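Local coordinates for putative CRISPR-associated endoribonuclease-like protein Cas6nc (Pyrococcus horikoshii, PDB 3QJL), which binds RNA and, as a Cas6-like RAMP protein, probably serves the CRISPR adaptive immunity that protects prokaryotes against mobile genetic elements, at residues K35-E40 against R92-V98; R171-M176 against F222-F228. One frame throughout, in Å; residues are numbered along the deposited sequence.

Each contact joins two helices within one half of a Cas6-type chain. Contact 1 lies in the N-terminal ferredoxin-like half and contact 2 in the C-terminal half. They follow one another along the chain. Their centres are 21 Å apart and their nearest atoms about 10 Å, so they do not touch. Contact 1 is tight and nearly perpendicular, made against alanines. Contact 2 has widely spaced helices, with F222 and R171 filling the gap. The bound RNA is nearer to contact 2, about 4 Å from its nearest atom, where Y224 packs on a guanine base. The nearest atom of contact 1 is about 14 Å from the bound RNA.

Contact 1: K35-E40 against R92-V98; sequences KVNSIE and RAIAEAV
This is a close helix-helix crossing in the N-terminal ferredoxin-like domain of a RAMP protein. It joins the C-terminal end of helix 25-39 to helix 88-100, whose A95 and V98 touch strand 109-118 of the antiparallel sheet. The axes of 35-39 and 92-98 approach to 8.1 Å, and their N-to-C directions differ by 101°. Small side chains on 92-98 allow this spacing. The CA atoms of V36 and A97 are 4.9 Å apart, the nearest pair. A97 faces the other helix, and its CB lies 3.3 Å from K35 O and 3.4 Å from V36 N.

V36 has a t rotamer. Its CG2 is 3.8 Å from A97 CB and 4.0 Å from I94 CG1. Its CG1 is 4.4 Å from A93 CB. I43 of the next helix touches both V36 and A93. K35 starts toward 92-98, with its CB 4.0 Å from A97 CB. The chain then leads away, and NZ hydrogen-bonds to E103 O while K35 makes a cation-pi contact with F104.

I39 also packs on A97, with CG1 4.3 Å from A97 CA; its CG2 is 3.9 Å from E96 OE1. E40 has left helical geometry, at phi/psi -116/74, and is the N-cap residue of helix 41-47. Its N still bonds to V36 O at 2.7 Å. No hydrogen bond crosses the contact. E40 CG packs 3.8 Å from A93 CB, and E40 OE2 forms a long salt bridge to R92 NH2 at 3.7 Å, with the oxygen well out of the guanidinium plane.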
ATOM      1  N   LYS A  35     -10.111  22.369  23.097  1.00 57.68           N
ATOM      2  CA  LYS A  35     -10.944  21.721  24.095  1.00 49.39           C
ATOM      3  C   LYS A  35     -10.212  21.478  25.415  1.00 53.75           C
ATOM      4  O   LYS A  35     -10.736  21.800  26.472  1.00 62.04           O
ATOM      5  CB  LYS A  35     -11.528  20.429  23.547  1.00 44.56           C
ATOM      6  CG  LYS A  35     -12.456  20.655  22.379  1.00 49.30           C
ATOM      7  CD  LYS A  35     -13.097  19.363  21.922  1.00 53.24           C
ATOM      8  CE  LYS A  35     -13.797  19.539  20.592  1.00 56.66           C
ATOM      9  NZ  LYS A  35     -14.668  20.751  20.562  1.00 59.20           N
ATOM     10  N   VAL A  36      -9.007  20.922  25.364  1.00 51.92           N
ATOM     11  CA  VAL A  36      -8.220  20.726  26.579  1.00 51.56           C
ATOM     12  C   VAL A  36      -7.858  22.066  27.208  1.00 58.14           C
ATOM     13  O   VAL A  36      -7.810  22.207  28.427  1.00 61.08           O
ATOM     14  CB  VAL A  36      -6.912  19.959  26.304  1.00 53.12           C
ATOM     15  CG1 VAL A  36      -6.082  19.822  27.580  1.00 48.75           C
ATOM     16  CG2 VAL A  36      -7.213  18.598  25.711  1.00 53.84           C
ATOM     17  N   ASN A  37      -7.601  23.063  26.378  1.00 58.57           N
ATOM     18  CA  ASN A  37      -7.163  24.337  26.912  1.00 58.23           C
ATOM     19  C   ASN A  37      -8.236  24.987  27.789  1.00 63.63           C
ATOM     20  O   ASN A  37      -7.921  25.718  28.730  1.00 66.83           O
ATOM     21  CB  ASN A  37      -6.725  25.266  25.792  1.00 53.74           C
ATOM     22  CG  ASN A  37      -6.092  26.524  26.309  1.00 58.62           C
ATOM     23  OD1 ASN A  37      -5.019  26.492  26.926  1.00 57.60           O
ATOM     24  ND2 ASN A  37      -6.748  27.650  26.062  1.00 59.84           N
ATOM     25  N   SER A  38      -9.501  24.702  27.492  1.00 58.94           N
ATOM     26  CA  SER A  38     -10.614  25.222  28.276  1.00 56.80           C
ATOM     27  C   SER A  38     -10.578  24.706  29.721  1.00 65.42           C
ATOM     28  O   SER A  38     -10.946  25.414  30.662  1.00 61.06           O
ATOM     29  CB  SER A  38     -11.944  24.834  27.628  1.00 57.38           C
ATOM     30  OG  SER A  38     -12.120  25.463  26.374  1.00 55.05           O
ATOM     31  N   ILE A  39     -10.133  23.463  29.881  1.00 64.45           N
ATOM     32  CA  ILE A  39     -10.085  22.803  31.179  1.00 60.39           C
ATOM     33  C   ILE A  39      -8.679  22.842  31.789  1.00 64.11           C
ATOM     34  O   ILE A  39      -8.486  23.383  32.867  1.00 65.69           O
ATOM     35  CB  ILE A  39     -10.574  21.347  31.087  1.00 62.89           C
ATOM     36  CG1 ILE A  39     -11.840  21.262  30.241  1.00 62.99           C
ATOM     37  CG2 ILE A  39     -10.850  20.799  32.455  1.00 65.66           C
ATOM     38  CD1 ILE A  39     -12.873  22.281  30.618  1.00 56.37           C
ATOM     39  N   GLU A  40      -7.702  22.255  31.107  1.00 61.55           N
ATOM     40  CA  GLU A  40      -6.352  22.150  31.650  1.00 61.68           C
ATOM     41  C   GLU A  40      -5.335  22.929  30.818  1.00 64.42           C
ATOM     42  O   GLU A  40      -4.516  22.333  30.121  1.00 64.88           O
ATOM     43  CB  GLU A  40      -5.932  20.683  31.690  1.00 59.61           C
ATOM     44  CG  GLU A  40      -6.860  19.796  32.478  1.00 62.62           C
ATOM     45  CD  GLU A  40      -6.725  20.009  33.974  1.00 76.49           C
ATOM     46  OE1 GLU A  40      -5.829  20.785  34.394  1.00 72.69           O
ATOM     47  OE2 GLU A  40      -7.513  19.396  34.730  1.00 78.07           O
ATOM     48  N   ARG A  92      -6.165  11.585  30.661  1.00 61.28           N
ATOM     49  CA  ARG A  92      -7.248  11.961  31.567  1.00 49.14           C
ATOM     50  C   ARG A  92      -7.867  13.272  31.115  1.00 47.83           C
ATOM     51  O   ARG A  92      -9.063  13.348  30.860  1.00 46.55           O
ATOM     52  CB  ARG A  92      -6.657  12.118  32.967  1.00 57.89           C
ATOM     53  CG  ARG A  92      -7.552  11.724  34.130  1.00 63.33           C
ATOM     54  CD  ARG A  92      -8.173  12.957  34.767  1.00 68.99           C
ATOM     55  NE  ARG A  92      -7.535  14.171  34.270  1.00 74.31           N
ATOM     56  CZ  ARG A  92      -6.621  14.865  34.941  1.00 78.05           C
ATOM     57  NH1 ARG A  92      -6.260  14.463  36.163  1.00 73.26           N
ATOM     58  NH2 ARG A  92      -6.081  15.962  34.391  1.00 64.87           N
ATOM     59  N   ALA A  93      -7.031  14.294  30.981  1.00 49.22           N
ATOM     60  CA  ALA A  93      -7.468  15.614  30.535  1.00 48.07           C
ATOM     61  C   ALA A  93      -8.092  15.638  29.140  1.00 48.88           C
ATOM     62  O   ALA A  93      -8.947  16.465  28.855  1.00 48.91           O
ATOM     63  CB  ALA A  93      -6.317  16.587  30.597  1.00 50.48           C
ATOM     64  N   ILE A  94      -7.660  14.750  28.255  1.00 50.12           N
ATOM     65  CA  ILE A  94      -8.222  14.757  26.911  1.00 50.13           C
ATOM     66  C   ILE A  94      -9.634  14.180  26.935  1.00 48.23           C
ATOM     67  O   ILE A  94     -10.562  14.742  26.345  1.00 49.26           O
ATOM     68  CB  ILE A  94      -7.317  14.016  25.899  1.00 46.60           C
ATOM     69  CG1 ILE A  94      -6.045  14.825  25.655  1.00 48.27           C
ATOM     70  CG2 ILE A  94      -8.050  13.779  24.581  1.00 40.28           C
ATOM     71  CD1 ILE A  94      -4.990  14.094  24.827  1.00 44.47           C
ATOM     72  N   ALA A  95      -9.791  13.060  27.629  1.00 45.79           N
ATOM     73  CA  ALA A  95     -11.104  12.451  27.801  1.00 52.80           C
ATOM     74  C   ALA A  95     -12.143  13.473  28.296  1.00 56.46           C
ATOM     75  O   ALA A  95     -13.219  13.604  27.712  1.00 55.23           O
ATOM     76  CB  ALA A  95     -11.008  11.279  28.761  1.00 48.32           C
ATOM     77  N   GLU A  96     -11.807  14.200  29.360  1.00 52.53           N
ATOM     78  CA  GLU A  96     -12.709  15.196  29.927  1.00 54.02           C
ATOM     79  C   GLU A  96     -13.057  16.297  28.924  1.00 58.91           C
ATOM     80  O   GLU A  96     -14.238  16.548  28.645  1.00 57.16           O
ATOM     81  CB  GLU A  96     -12.097  15.815  31.186  1.00 54.77           C
ATOM     82  CG  GLU A  96     -13.142  16.330  32.166  1.00 57.65           C
ATOM     83  CD  GLU A  96     -12.538  16.945  33.424  1.00 65.51           C
ATOM     84  OE1 GLU A  96     -13.117  17.932  33.937  1.00 64.80           O
ATOM     85  OE2 GLU A  96     -11.496  16.444  33.908  1.00 66.11           O
ATOM     86  N   ALA A  97     -12.024  16.945  28.389  1.00 53.90           N
ATOM     87  CA  ALA A  97     -12.192  18.058  27.460  1.00 52.56           C
ATOM     88  C   ALA A  97     -13.099  17.674  26.313  1.00 52.58           C
ATOM     89  O   ALA A  97     -14.054  18.382  25.984  1.00 54.88           O
ATOM     90  CB  ALA A  97     -10.855  18.485  26.921  1.00 54.33           C
ATOM     91  N   VAL A  98     -12.784  16.544  25.699  1.00 50.96           N
ATOM     92  CA  VAL A  98     -13.544  16.063  24.563  1.00 55.28           C
ATOM     93  C   VAL A  98     -15.004  15.814  24.938  1.00 58.33           C
ATOM     94  O   VAL A  98     -15.926  16.290  24.275  1.00 59.49           O
ATOM     95  CB  VAL A  98     -12.911  14.787  23.982  1.00 52.57           C
ATOM     96  CG1 VAL A  98     -13.901  14.048  23.117  1.00 54.24           C
ATOM     97  CG2 VAL A  98     -11.666  15.138  23.188  1.00 50.56           C
TER

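Contact 2: R171-M176 against F222-F228; sequences RYSEVM and FGYENGF
R171 extends from helix 160-176 toward the end of helix 217-226. Its m, t, p side chain brings the guanidinium to the carbonyls of N226 and G227, at and just past the helix end. NH1 donates to G227 O at 3.1 Å, and NH2 makes a weak hydrogen bond to N226 O, also 3.1 Å. R171 also bonds to H51 O through NE and to G52 O through NH2. F222 CE2 lies over one face of the guanidinium, 3.7 Å from NH2. G227, the first residue past the helix, has phi/psi 87/153; a CB there would jam against the carbonyl O of N226, so glycine is called for.

The CA atoms of Y172 and F222 are the nearest pair, 6.9 Å apart. Y172 CA sits over the F222 ring, 3.9 Å from the centroid, in a CH-pi contact. Y172 CD1 is 3.6 Å from F222 CB. The axes of 171-176 and 222-226 stay 11.6 Å apart and their directions differ by 61°. F222, a t rotamer, bridges this gap as a knob among R171, Y172, V175 and M176. These are the two helices of the C-terminal Cas6 domain, the second ferredoxin-like RAMP domain expected in Cas6 proteins.

V175 CG2 meets the ring edge at F222 CE1, 3.5 Å away, and lies 3.8 Å from N226 ND2, which bonds to S86 OG. M176 closes the segment with a Met-aromatic contact. Its SD is at the ring edge, 5.2 Å from the F222 centroid, and its CE is 4.2 Å from E225 OE1.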
ATOM      1  N   ARG A 171      13.893  13.429  21.806  1.00 53.32           N
ATOM      2  CA  ARG A 171      12.520  13.528  22.296  1.00 54.40           C
ATOM      3  C   ARG A 171      12.364  12.894  23.681  1.00 52.08           C
ATOM      4  O   ARG A 171      11.789  13.487  24.583  1.00 53.20           O
ATOM      5  CB  ARG A 171      11.535  12.917  21.290  1.00 49.66           C
ATOM      6  CG  ARG A 171      11.158  13.867  20.165  1.00 52.17           C
ATOM      7  CD  ARG A 171      10.042  13.322  19.292  1.00 50.06           C
ATOM      8  NE  ARG A 171       8.843  12.981  20.053  1.00 52.45           N
ATOM      9  CZ  ARG A 171       8.288  11.775  20.047  1.00 51.00           C
ATOM     10  NH1 ARG A 171       8.828  10.807  19.315  1.00 46.91           N
ATOM     11  NH2 ARG A 171       7.197  11.534  20.765  1.00 48.09           N
ATOM     12  N   TYR A 172      12.906  11.692  23.837  1.00 49.15           N
ATOM     13  CA  TYR A 172      12.833  10.948  25.084  1.00 50.85           C
ATOM     14  C   TYR A 172      13.305  11.758  26.284  1.00 55.68           C
ATOM     15  O   TYR A 172      12.612  11.852  27.294  1.00 59.59           O
ATOM     16  CB  TYR A 172      13.682   9.694  24.967  1.00 50.18           C
ATOM     17  CG  TYR A 172      13.594   8.753  26.147  1.00 55.12           C
ATOM     18  CD1 TYR A 172      12.812   7.609  26.085  1.00 57.40           C
ATOM     19  CD2 TYR A 172      14.306   8.990  27.306  1.00 53.47           C
ATOM     20  CE1 TYR A 172      12.737   6.734  27.143  1.00 50.19           C
ATOM     21  CE2 TYR A 172      14.238   8.117  28.364  1.00 54.78           C
ATOM     22  CZ  TYR A 172      13.449   6.992  28.276  1.00 53.85           C
ATOM     23  OH  TYR A 172      13.370   6.115  29.333  1.00 62.57           O
ATOM     24  N   SER A 173      14.496  12.329  26.177  1.00 55.15           N
ATOM     25  CA  SER A 173      15.076  13.066  27.284  1.00 59.16           C
ATOM     26  C   SER A 173      14.260  14.317  27.575  1.00 59.34           C
ATOM     27  O   SER A 173      14.234  14.809  28.701  1.00 58.41           O
ATOM     28  CB  SER A 173      16.513  13.452  26.952  1.00 62.02           C
ATOM     29  OG  SER A 173      16.684  14.849  27.073  1.00 65.29           O
ATOM     30  N   GLU A 174      13.600  14.827  26.543  1.00 57.24           N
ATOM     31  CA  GLU A 174      12.795  16.034  26.655  1.00 54.68           C
ATOM     32  C   GLU A 174      11.499  15.808  27.428  1.00 60.51           C
ATOM     33  O   GLU A 174      11.186  16.563  28.350  1.00 61.11           O
ATOM     34  CB  GLU A 174      12.464  16.572  25.268  1.00 58.58           C
ATOM     35  CG  GLU A 174      12.064  18.022  25.258  1.00 56.09           C
ATOM     36  CD  GLU A 174      13.254  18.939  25.418  1.00 67.69           C
ATOM     37  OE1 GLU A 174      14.050  19.047  24.449  1.00 64.23           O
ATOM     38  OE2 GLU A 174      13.398  19.535  26.516  1.00 64.54           O
ATOM     39  N   VAL A 175      10.719  14.806  27.026  1.00 58.25           N
ATOM     40  CA  VAL A 175       9.478  14.501  27.738  1.00 58.53           C
ATOM     41  C   VAL A 175       9.662  13.621  28.979  1.00 59.22           C
ATOM     42  O   VAL A 175       8.961  13.802  29.977  1.00 56.71           O
ATOM     43  CB  VAL A 175       8.384  13.925  26.816  1.00 53.39           C
ATOM     44  CG1 VAL A 175       8.807  14.022  25.379  1.00 49.34           C
ATOM     45  CG2 VAL A 175       8.043  12.497  27.205  1.00 52.08           C
ATOM     46  N   MET A 176      10.601  12.678  28.922  1.00 54.89           N
ATOM     47  CA  MET A 176      10.801  11.767  30.045  1.00 53.65           C
ATOM     48  C   MET A 176      11.602  12.386  31.189  1.00 56.07           C
ATOM     49  O   MET A 176      11.454  11.985  32.338  1.00 56.07           O
ATOM     50  CB  MET A 176      11.423  10.444  29.589  1.00 53.98           C
ATOM     51  CG  MET A 176      10.470   9.259  29.679  1.00 53.19           C
ATOM     52  SD  MET A 176       8.782   9.713  29.202  1.00 66.13           S
ATOM     53  CE  MET A 176       7.944   8.125  29.220  1.00 58.41           C
ATOM     54  N   PHE A 222       8.912   4.076  24.651  1.00 45.67           N
ATOM     55  CA  PHE A 222       8.685   5.490  24.363  1.00 47.20           C
ATOM     56  C   PHE A 222       7.934   5.722  23.056  1.00 45.87           C
ATOM     57  O   PHE A 222       6.985   6.499  23.013  1.00 44.09           O
ATOM     58  CB  PHE A 222       9.986   6.294  24.356  1.00 47.68           C
ATOM     59  CG  PHE A 222       9.762   7.762  24.199  1.00 47.07           C
ATOM     60  CD1 PHE A 222       9.333   8.525  25.274  1.00 45.83           C
ATOM     61  CD2 PHE A 222       9.928   8.370  22.978  1.00 44.60           C
ATOM     62  CE1 PHE A 222       9.104   9.871  25.136  1.00 44.96           C
ATOM     63  CE2 PHE A 222       9.698   9.718  22.832  1.00 46.69           C
ATOM     64  CZ  PHE A 222       9.287  10.472  23.914  1.00 48.54           C
ATOM     65  N   GLY A 223       8.367   5.042  21.996  1.00 49.62           N
ATOM     66  CA  GLY A 223       7.737   5.178  20.691  1.00 49.06           C
ATOM     67  C   GLY A 223       6.315   4.651  20.678  1.00 45.12           C
ATOM     68  O   GLY A 223       5.409   5.271  20.118  1.00 43.13           O
ATOM     69  N   TYR A 224       6.131   3.495  21.302  1.00 42.72           N
ATOM     70  CA  TYR A 224       4.820   2.875  21.417  1.00 43.58           C
ATOM     71  C   TYR A 224       3.821   3.840  22.063  1.00 44.33           C
ATOM     72  O   TYR A 224       2.705   4.000  21.577  1.00 38.72           O
ATOM     73  CB  TYR A 224       4.966   1.593  22.232  1.00 40.20           C
ATOM     74  CG  TYR A 224       3.797   0.638  22.223  1.00 47.11           C
ATOM     75  CD1 TYR A 224       2.909   0.569  21.159  1.00 47.11           C
ATOM     76  CD2 TYR A 224       3.592  -0.213  23.301  1.00 52.53           C
ATOM     77  CE1 TYR A 224       1.842  -0.330  21.182  1.00 52.99           C
ATOM     78  CE2 TYR A 224       2.541  -1.097  23.335  1.00 53.22           C
ATOM     79  CZ  TYR A 224       1.668  -1.160  22.287  1.00 56.93           C
ATOM     80  OH  TYR A 224       0.637  -2.068  22.378  1.00 59.98           O
ATOM     81  N   GLU A 225       4.236   4.483  23.154  1.00 45.03           N
ATOM     82  CA  GLU A 225       3.346   5.345  23.935  1.00 48.51           C
ATOM     83  C   GLU A 225       3.162   6.730  23.334  1.00 47.01           C
ATOM     84  O   GLU A 225       2.049   7.249  23.284  1.00 44.58           O
ATOM     85  CB  GLU A 225       3.854   5.479  25.372  1.00 49.60           C
ATOM     86  CG  GLU A 225       3.912   4.166  26.124  1.00 54.76           C
ATOM     87  CD  GLU A 225       4.808   4.211  27.351  1.00 54.99           C
ATOM     88  OE1 GLU A 225       5.178   5.318  27.786  1.00 52.24           O
ATOM     89  OE2 GLU A 225       5.160   3.130  27.872  1.00 60.81           O
ATOM     90  N   ASN A 226       4.280   7.344  22.948  1.00 47.28           N
ATOM     91  CA  ASN A 226       4.293   8.697  22.390  1.00 44.61           C
ATOM     92  C   ASN A 226       4.426   8.857  20.882  1.00 45.21           C
ATOM     93  O   ASN A 226       4.496   9.986  20.389  1.00 45.19           O
ATOM     94  CB  ASN A 226       5.362   9.528  23.071  1.00 49.19           C
ATOM     95  CG  ASN A 226       5.079   9.723  24.526  1.00 45.91           C
ATOM     96  OD1 ASN A 226       3.920   9.804  24.939  1.00 44.47           O
ATOM     97  ND2 ASN A 226       6.134   9.795  25.322  1.00 47.51           N
ATOM     98  N   GLY A 227       4.495   7.741  20.164  1.00 43.07           N
ATOM     99  CA  GLY A 227       4.670   7.774  18.727  1.00 42.96           C
ATOM    100  C   GLY A 227       6.129   7.827  18.321  1.00 42.79           C
ATOM    101  O   GLY A 227       6.970   8.316  19.072  1.00 39.05           O
ATOM    102  N   PHE A 228       6.431   7.310  17.132  1.00 43.18           N
ATOM    103  CA  PHE A 228       7.786   7.368  16.588  1.00 40.55           C
ATOM    104  C   PHE A 228       7.945   8.552  15.634  1.00 41.95           C
ATOM    105  O   PHE A 228       7.037   8.850  14.850  1.00 42.93           O
ATOM    106  CB  PHE A 228       8.119   6.083  15.838  1.00 40.17           C
ATOM    107  CG  PHE A 228       8.397   4.907  16.719  1.00 39.11           C
ATOM    108  CD1 PHE A 228       7.379   4.061  17.103  1.00 41.96           C
ATOM    109  CD2 PHE A 228       9.682   4.623  17.129  1.00 42.07           C
ATOM    110  CE1 PHE A 228       7.634   2.965  17.907  1.00 43.64           C
ATOM    111  CE2 PHE A 228       9.943   3.528  17.932  1.00 44.85           C
ATOM    112  CZ  PHE A 228       8.918   2.702  18.323  1.00 42.41           C
TER